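Local coordinates for protein Dot/Icm T4SS effector (Legionella pneumophila, PDB 6VVD) that probably works as a kinase-like phosphotransferase, secreted into host cells by the Dot/Icm type IV system, and binds inositol hexakisphosphate, at residues D84-G89 against V96-E101; E101-K106 against Y154-K159. One frame throughout, in Å; residues are numbered along the deposited sequence.

Contact 1 of 2, residues D84-G89 against V96-E101; sequences DYKELG and VYEKTE. With IHP (inositol hexakisphosphate), chain D.
Val96 O takes two backbone N-H groups from the neighbouring strand: Leu88 N at 2.8 Å, and Gly89 N in a weak bond at 3.4 Å. Leu88 and Gly89 both lie opposite Val96, a classic beta bulge, and the register slips by one between the Glu87–Tyr97 pair and the Gly89–Val96 pair. Beyond the bulge, Val96 N returns a straight bond (168°) to Gly89 O at 3.1 Å, although the donor sits above that carbonyl plane. Toward the other end, Glu98 N reaches Lys86 O at 2.9 Å, and the same oxygen lies at the edge of the Tyr97 ring.

Leu88 spreads its two methyls over the partner strand. CD1 meets Val96 CG1 at 4.0 Å, while CD2 lies against the side chain of Glu98, which crosses it at about a right angle. Glu87 and Tyr97 run side by side, CG of the glutamate 3.7 Å from CE1 of the tyrosine.

Tyr85 lies alongside Lys99, both pointing toward the inositol hexakisphosphate. The lysine chain bends at chi2 (67°), bringing its CD against the phenol end of Tyr85, and a further bend at chi4 leads NZ to phosphate oxygen O31 of the ligand, 2.6 Å away.

The GxGxxG sequence that begins at Gly89 and runs through the turn is consistent with the glycine-rich hairpin of a kinase-like N-lobe. Strand 86-89 is the sheet's outer edge here; strand 96-98 is flanked on its other side by strand 103-107, where Leu88 and Val96 pack on Ala104 and Tyr85 on Met105.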
loop_
_atom_site.group_PDB
_atom_site.type_symbol
_atom_site.label_atom_id
_atom_site.label_comp_id
_atom_site.label_asym_id
_atom_site.label_seq_id
_atom_site.Cartn_x
_atom_site.Cartn_y
_atom_site.Cartn_z
ATOM N N ASP A 84 19.259 22.143 8.297
ATOM C CA ASP A 84 18.548 21.128 9.064
ATOM C C ASP A 84 17.033 21.247 8.902
ATOM O O ASP A 84 16.433 22.245 9.305
ATOM C CB ASP A 84 18.918 21.226 10.550
ATOM C CG ASP A 84 20.117 20.368 10.916
ATOM O OD1 ASP A 84 20.760 19.815 9.998
ATOM O OD2 ASP A 84 20.411 20.235 12.124
ATOM N N TYR A 85 16.418 20.227 8.310
ATOM C CA TYR A 85 14.968 20.159 8.199
ATOM C C TYR A 85 14.374 19.557 9.468
ATOM O O TYR A 85 15.052 18.875 10.238
ATOM C CB TYR A 85 14.533 19.323 6.993
ATOM C CG TYR A 85 15.097 19.781 5.671
ATOM C CD1 TYR A 85 14.581 20.895 5.020
ATOM C CD2 TYR A 85 16.139 19.093 5.066
ATOM C CE1 TYR A 85 15.096 21.317 3.808
ATOM C CE2 TYR A 85 16.660 19.507 3.853
ATOM C CZ TYR A 85 16.135 20.620 3.227
ATOM O OH TYR A 85 16.647 21.040 2.019
ATOM N N LYS A 86 13.083 19.804 9.666
ATOM C CA LYS A 86 12.377 19.234 10.803
ATOM C C LYS A 86 12.211 17.727 10.629
ATOM O O LYS A 86 12.050 17.221 9.515
ATOM C CB LYS A 86 11.011 19.898 10.960
ATOM C CG LYS A 86 10.269 19.519 12.228
ATOM C CD LYS A 86 8.894 20.173 12.271
ATOM C CE LYS A 86 8.222 19.987 13.626
ATOM N NZ LYS A 86 7.097 19.012 13.568
ATOM N N GLU A 87 12.259 17.008 11.750
ATOM C CA GLU A 87 12.063 15.564 11.755
ATOM C C GLU A 87 10.591 15.239 11.973
ATOM O O GLU A 87 9.990 15.681 12.958
ATOM C CB GLU A 87 12.896 14.892 12.847
ATOM C CG GLU A 87 14.287 14.470 12.411
ATOM C CD GLU A 87 15.015 13.659 13.473
ATOM O OE1 GLU A 87 14.374 13.261 14.471
ATOM O OE2 GLU A 87 16.230 13.418 13.309
ATOM N N LEU A 88 10.022 14.461 11.054
ATOM C CA LEU A 88 8.654 13.977 11.190
ATOM C C LEU A 88 8.582 12.658 11.946
ATOM O O LEU A 88 7.554 12.363 12.567
ATOM C CB LEU A 88 8.017 13.807 9.807
ATOM C CG LEU A 88 7.912 15.087 8.975
ATOM C CD1 LEU A 88 7.278 14.812 7.621
ATOM C CD2 LEU A 88 7.127 16.156 9.729
ATOM N N GLY A 89 9.646 11.866 11.903
ATOM C CA GLY A 89 9.681 10.608 12.622
ATOM C C GLY A 89 11.063 10.005 12.561
ATOM O O GLY A 89 11.898 10.399 11.737
ATOM N N VAL A 96 12.347 10.349 8.715
ATOM C CA VAL A 96 11.578 11.108 7.736
ATOM C C VAL A 96 11.668 12.584 8.098
ATOM O O VAL A 96 11.488 12.953 9.264
ATOM C CB VAL A 96 10.110 10.644 7.689
ATOM C CG1 VAL A 96 9.301 11.527 6.754
ATOM C CG2 VAL A 96 10.026 9.186 7.256
ATOM N N TYR A 97 11.944 13.422 7.106
ATOM C CA TYR A 97 12.069 14.857 7.306
ATOM C C TYR A 97 10.947 15.598 6.589
ATOM O O TYR A 97 10.198 15.032 5.790
ATOM C CB TYR A 97 13.421 15.369 6.796
ATOM C CG TYR A 97 14.625 14.726 7.433
ATOM C CD1 TYR A 97 15.106 15.164 8.660
ATOM C CD2 TYR A 97 15.294 13.689 6.797
ATOM C CE1 TYR A 97 16.212 14.581 9.240
ATOM C CE2 TYR A 97 16.400 13.098 7.368
ATOM C CZ TYR A 97 16.856 13.548 8.588
ATOM O OH TYR A 97 17.961 12.959 9.159
ATOM N N GLU A 98 10.851 16.891 6.876
ATOM C CA GLU A 98 9.903 17.782 6.215
ATOM C C GLU A 98 10.704 18.687 5.282
ATOM O O GLU A 98 11.292 19.682 5.722
ATOM C CB GLU A 98 9.101 18.584 7.234
ATOM C CG GLU A 98 8.155 19.593 6.615
ATOM C CD GLU A 98 7.065 20.021 7.573
ATOM O OE1 GLU A 98 6.781 19.260 8.523
ATOM O OE2 GLU A 98 6.492 21.114 7.383
ATOM N N LYS A 99 10.750 18.313 3.996
ATOM C CA LYS A 99 11.391 19.161 2.998
ATOM C C LYS A 99 10.559 20.413 2.748
ATOM O O LYS A 99 11.066 21.538 2.815
ATOM C CB LYS A 99 11.594 18.380 1.703
ATOM C CG LYS A 99 12.290 19.148 0.580
ATOM C CD LYS A 99 13.736 19.463 0.926
ATOM C CE LYS A 99 14.522 19.915 -0.303
ATOM N NZ LYS A 99 13.662 20.546 -1.347
ATOM N N THR A 100 9.278 20.237 2.461
ATOM C CA THR A 100 8.319 21.328 2.423
ATOM C C THR A 100 7.065 20.879 3.163
ATOM O O THR A 100 6.950 19.725 3.590
ATOM C CB THR A 100 7.980 21.742 0.987
ATOM O OG1 THR A 100 6.912 20.920 0.498
ATOM C CG2 THR A 100 9.190 21.587 0.087
ATOM N N GLU A 101 6.110 21.790 3.311
ATOM C CA GLU A 101 4.910 21.494 4.079
ATOM C C GLU A 101 3.893 20.660 3.307
ATOM O O GLU A 101 2.848 20.317 3.869
ATOM C CB GLU A 101 4.263 22.799 4.555
ATOM C CG GLU A 101 3.886 23.757 3.444
ATOM C CD GLU A 101 3.487 25.117 3.973
ATOM O OE1 GLU A 101 3.239 25.231 5.195
ATOM O OE2 GLU A 101 3.429 26.074 3.171
HETATM C C1 IHP D . 12.362 20.940 -5.034
HETATM C C2 IHP D . 13.429 22.043 -5.099
HETATM C C3 IHP D . 14.790 21.503 -5.559
HETATM C C4 IHP D . 14.643 20.822 -6.922
HETATM C C5 IHP D . 13.684 19.631 -6.790
HETATM C C6 IHP D . 12.305 20.075 -6.293
HETATM O O11 IHP D . 11.097 21.540 -4.868
HETATM P P1 IHP D . 10.431 21.558 -3.362
HETATM O O21 IHP D . 9.036 20.989 -3.411
HETATM O O31 IHP D . 11.304 20.739 -2.444
HETATM O O41 IHP D . 10.356 22.974 -2.844
HETATM O O12 IHP D . 13.566 22.596 -3.818
HETATM P P2 IHP D . 13.751 24.230 -3.738
HETATM O O22 IHP D . 12.707 24.887 -4.611
HETATM O O32 IHP D . 13.579 24.721 -2.319
HETATM O O42 IHP D . 15.142 24.562 -4.231
HETATM O O13 IHP D . 15.238 20.571 -4.619
HETATM P P3 IHP D . 16.848 20.510 -4.268
HETATM O O23 IHP D . 17.548 21.636 -4.993
HETATM O O33 IHP D . 17.025 20.654 -2.777
HETATM O O43 IHP D . 17.444 19.197 -4.718
HETATM O O14 IHP D . 15.876 20.361 -7.380
HETATM P P4 IHP D . 16.413 21.003 -8.801
HETATM O O24 IHP D . 16.933 22.392 -8.517
HETATM O O34 IHP D . 15.273 21.083 -9.788
HETATM O O44 IHP D . 17.523 20.146 -9.361
HETATM O O15 IHP D . 13.541 19.009 -8.031
HETATM P P5 IHP D . 13.871 17.400 -8.097
HETATM O O25 IHP D . 14.461 17.035 -9.441
HETATM O O35 IHP D . 14.863 17.036 -7.018
HETATM O O45 IHP D . 12.567 16.667 -7.893
HETATM O O16 IHP D . 11.587 18.908 -5.990
HETATM P P6 IHP D . 10.106 18.701 -6.662
HETATM O O26 IHP D . 9.034 18.711 -5.600
HETATM O O36 IHP D . 9.848 19.841 -7.619
HETATM O O46 IHP D . 10.101 17.373 -7.377
#

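Contact 2 of 2, residues E101-K106 against Y154-K159; sequences EDKAMK and YFYMPK. With IHP (inositol hexakisphosphate), chain D.
Lys103 climbs across Tyr156 to reach the ligand, and each step of its chain has a neighbour. CB passes Met157 O, and CG comes 3.8 Å from Tyr156 CD1. CD then lies over the ring in a CH-pi contact, 3.9 Å from the centroid. A turn at chi3 (71°) lets the rest of the chain follow the ring instead of running straight past it: CE borders phosphate oxygens O21 and O26, and NZ ends over the same face, 3.1 Å from the Tyr156 centroid and 18° off the normal, a cation-pi contact. From there NZ also donates to O31 of inositol hexakisphosphate at 3.1 Å, with weaker bonds to O26 and O16.

The opposite face of the Tyr156 ring is met by Tyr154 CD2, offset toward the rim. Met105 completes the cluster: its SD approaches the Tyr154 ring obliquely, 4.2 Å from the centroid, and also lies beside Tyr156, giving two Met-aromatic contacts.

On the other face of the strands the aliphatic parts meet, with Met157 CE 3.7 Å from Ala104 CB and also against Lys106 CB. Antiparallel backbone bonds hold the strands in register: Ala104 N to Met157 O at 2.7 Å, nearly along the C=O axis, and Lys106 and Phe155 bonded both ways. Lys106 extends away to a salt bridge with Asp219; its place in strand 103-107, the third of the sheet, is consistent with the lysine of a kinase-like N-lobe.

The Lys103 ammonium is thus shared between an aromatic face and several phosphate oxygens. The nearby phosphates probably favour the charged, protonated form of its amine, while the ring, with Lys103 on one face and Tyr154 on the other, probably helps to orient the ammonium.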
loop_
_atom_site.group_PDB
_atom_site.type_symbol
_atom_site.label_atom_id
_atom_site.label_comp_id
_atom_site.label_asym_id
_atom_site.label_seq_id
_atom_site.Cartn_x
_atom_site.Cartn_y
_atom_site.Cartn_z
ATOM N N GLU A 101 6.110 21.790 3.311
ATOM C CA GLU A 101 4.910 21.494 4.079
ATOM C C GLU A 101 3.893 20.660 3.307
ATOM O O GLU A 101 2.848 20.317 3.869
ATOM C CB GLU A 101 4.263 22.799 4.555
ATOM C CG GLU A 101 3.886 23.757 3.444
ATOM C CD GLU A 101 3.487 25.117 3.973
ATOM O OE1 GLU A 101 3.239 25.231 5.195
ATOM O OE2 GLU A 101 3.429 26.074 3.171
ATOM N N ASP A 102 4.173 20.317 2.052
ATOM C CA ASP A 102 3.335 19.409 1.286
ATOM C C ASP A 102 4.060 18.129 0.901
ATOM O O ASP A 102 3.483 17.296 0.192
ATOM C CB ASP A 102 2.817 20.103 0.013
ATOM C CG ASP A 102 1.513 20.854 0.245
ATOM O OD1 ASP A 102 0.523 20.219 0.670
ATOM O OD2 ASP A 102 1.478 22.079 -0.007
ATOM N N LYS A 103 5.295 17.936 1.354
ATOM C CA LYS A 103 6.125 16.854 0.850
ATOM C C LYS A 103 7.078 16.379 1.932
ATOM O O LYS A 103 7.809 17.184 2.516
ATOM C CB LYS A 103 6.917 17.313 -0.380
ATOM C CG LYS A 103 8.043 16.379 -0.771
ATOM C CD LYS A 103 8.494 16.637 -2.202
ATOM C CE LYS A 103 9.235 17.960 -2.332
ATOM N NZ LYS A 103 10.628 17.760 -2.827
ATOM N N ALA A 104 7.068 15.074 2.183
ATOM C CA ALA A 104 7.963 14.450 3.140
ATOM C C ALA A 104 9.183 13.891 2.422
ATOM O O ALA A 104 9.181 13.684 1.208
ATOM C CB ALA A 104 7.246 13.339 3.907
ATOM N N MET A 105 10.232 13.639 3.197
ATOM C CA MET A 105 11.502 13.165 2.661
ATOM C C MET A 105 12.005 12.064 3.577
ATOM O O MET A 105 12.219 12.300 4.768
ATOM C CB MET A 105 12.508 14.313 2.564
ATOM C CG MET A 105 13.755 13.997 1.763
ATOM S SD MET A 105 14.714 15.479 1.358
ATOM C CE MET A 105 14.934 16.214 2.977
ATOM N N LYS A 106 12.172 10.863 3.032
ATOM C CA LYS A 106 12.614 9.700 3.795
ATOM C C LYS A 106 14.010 9.321 3.316
ATOM O O LYS A 106 14.179 8.845 2.188
ATOM C CB LYS A 106 11.633 8.542 3.628
ATOM C CG LYS A 106 11.928 7.323 4.487
ATOM C CD LYS A 106 10.831 6.283 4.318
ATOM C CE LYS A 106 11.015 5.106 5.257
ATOM N NZ LYS A 106 9.890 4.126 5.151
ATOM N N TYR A 154 17.146 9.886 -1.394
ATOM C CA TYR A 154 16.023 10.072 -0.488
ATOM C C TYR A 154 14.729 9.794 -1.241
ATOM O O TYR A 154 14.704 9.706 -2.471
ATOM C CB TYR A 154 16.017 11.488 0.100
ATOM C CG TYR A 154 16.405 12.557 -0.900
ATOM C CD1 TYR A 154 17.741 12.844 -1.156
ATOM C CD2 TYR A 154 15.438 13.276 -1.590
ATOM C CE1 TYR A 154 18.101 13.819 -2.072
ATOM C CE2 TYR A 154 15.787 14.249 -2.505
ATOM C CZ TYR A 154 17.119 14.519 -2.744
ATOM O OH TYR A 154 17.456 15.495 -3.659
ATOM N N PHE A 155 13.643 9.661 -0.485
ATOM C CA PHE A 155 12.348 9.241 -1.010
ATOM C C PHE A 155 11.349 10.361 -0.784
ATOM O O PHE A 155 11.070 10.723 0.365
ATOM C CB PHE A 155 11.894 7.946 -0.327
ATOM C CG PHE A 155 10.564 7.430 -0.801
ATOM C CD1 PHE A 155 10.482 6.575 -1.891
ATOM C CD2 PHE A 155 9.397 7.773 -0.137
ATOM C CE1 PHE A 155 9.261 6.089 -2.321
ATOM C CE2 PHE A 155 8.173 7.289 -0.560
ATOM C CZ PHE A 155 8.105 6.449 -1.654
ATOM N N TYR A 156 10.826 10.917 -1.873
ATOM C CA TYR A 156 9.809 11.954 -1.795
ATOM C C TYR A 156 8.418 11.328 -1.797
ATOM O O TYR A 156 8.172 10.304 -2.445
ATOM C CB TYR A 156 9.932 12.937 -2.963
ATOM C CG TYR A 156 11.011 13.993 -2.805
ATOM C CD1 TYR A 156 11.289 14.564 -1.568
ATOM C CD2 TYR A 156 11.746 14.427 -3.903
ATOM C CE1 TYR A 156 12.271 15.525 -1.428
ATOM C CE2 TYR A 156 12.730 15.391 -3.772
ATOM C CZ TYR A 156 12.988 15.935 -2.532
ATOM O OH TYR A 156 13.966 16.897 -2.399
ATOM N N MET A 157 7.505 11.964 -1.076
ATOM C CA MET A 157 6.148 11.466 -0.903
ATOM C C MET A 157 5.297 12.594 -0.339
ATOM O O MET A 157 5.824 13.506 0.304
ATOM C CB MET A 157 6.116 10.259 0.045
ATOM C CG MET A 157 6.717 10.562 1.402
ATOM S SD MET A 157 6.741 9.146 2.507
ATOM C CE MET A 157 7.907 9.728 3.735
ATOM N N PRO A 158 3.984 12.544 -0.555
ATOM C CA PRO A 158 3.110 13.561 0.042
ATOM C C PRO A 158 3.221 13.562 1.559
ATOM O O PRO A 158 3.334 12.511 2.193
ATOM C CB PRO A 158 1.706 13.144 -0.416
ATOM C CG PRO A 158 1.924 12.274 -1.592
ATOM C CD PRO A 158 3.228 11.571 -1.363
ATOM N N LYS A 159 3.199 14.758 2.134
ATOM C CA LYS A 159 3.068 14.913 3.575
ATOM C C LYS A 159 1.611 14.705 3.957
ATOM O O LYS A 159 0.703 15.191 3.275
ATOM C CB LYS A 159 3.537 16.306 3.993
ATOM C CG LYS A 159 3.642 16.544 5.490
ATOM C CD LYS A 159 3.945 18.017 5.766
ATOM C CE LYS A 159 4.334 18.259 7.212
ATOM N NZ LYS A 159 3.268 17.830 8.154
HETATM C C1 IHP D . 12.362 20.940 -5.034
HETATM C C2 IHP D . 13.429 22.043 -5.099
HETATM C C3 IHP D . 14.790 21.503 -5.559
HETATM C C4 IHP D . 14.643 20.822 -6.922
HETATM C C5 IHP D . 13.684 19.631 -6.790
HETATM C C6 IHP D . 12.305 20.075 -6.293
HETATM O O11 IHP D . 11.097 21.540 -4.868
HETATM P P1 IHP D . 10.431 21.558 -3.362
HETATM O O21 IHP D . 9.036 20.989 -3.411
HETATM O O31 IHP D . 11.304 20.739 -2.444
HETATM O O41 IHP D . 10.356 22.974 -2.844
HETATM O O12 IHP D . 13.566 22.596 -3.818
HETATM P P2 IHP D . 13.751 24.230 -3.738
HETATM O O22 IHP D . 12.707 24.887 -4.611
HETATM O O32 IHP D . 13.579 24.721 -2.319
HETATM O O42 IHP D . 15.142 24.562 -4.231
HETATM O O13 IHP D . 15.238 20.571 -4.619
HETATM P P3 IHP D . 16.848 20.510 -4.268
HETATM O O23 IHP D . 17.548 21.636 -4.993
HETATM O O33 IHP D . 17.025 20.654 -2.777
HETATM O O43 IHP D . 17.444 19.197 -4.718
HETATM O O14 IHP D . 15.876 20.361 -7.380
HETATM P P4 IHP D . 16.413 21.003 -8.801
HETATM O O24 IHP D . 16.933 22.392 -8.517
HETATM O O34 IHP D . 15.273 21.083 -9.788
HETATM O O44 IHP D . 17.523 20.146 -9.361
HETATM O O15 IHP D . 13.541 19.009 -8.031
HETATM P P5 IHP D . 13.871 17.400 -8.097
HETATM O O25 IHP D . 14.461 17.035 -9.441
HETATM O O35 IHP D . 14.863 17.036 -7.018
HETATM O O45 IHP D . 12.567 16.667 -7.893
HETATM O O16 IHP D . 11.587 18.908 -5.990
HETATM P P6 IHP D . 10.106 18.701 -6.662
HETATM O O26 IHP D . 9.034 18.711 -5.600
HETATM O O36 IHP D . 9.848 19.841 -7.619
HETATM O O46 IHP D . 10.101 17.373 -7.377
#

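Contact 1 is a surface contact made by the outer hairpin, with none of its touching residues buried; contact 2 lies deeper in the same antiparallel sheet, and more than half of its residues are buried. The two are joined where strand 96-98 runs beside strand 103-107: Tyr97 N is 2.6 Å from Met105 O, a probable hydrogen bond, and Glu101 belongs to both. Bulged backbone bonding and exposed or partly exposed side chains mark 84-89 against 96-101, whereas regular pairing and an aromatic-sulfur cluster mark 101-106 against 154-159. Each contributes one lysine to inositol hexakisphosphate, Lys99 and Lys103, and residues outside both contacts, among them Arg42 and Lys68, also bind it.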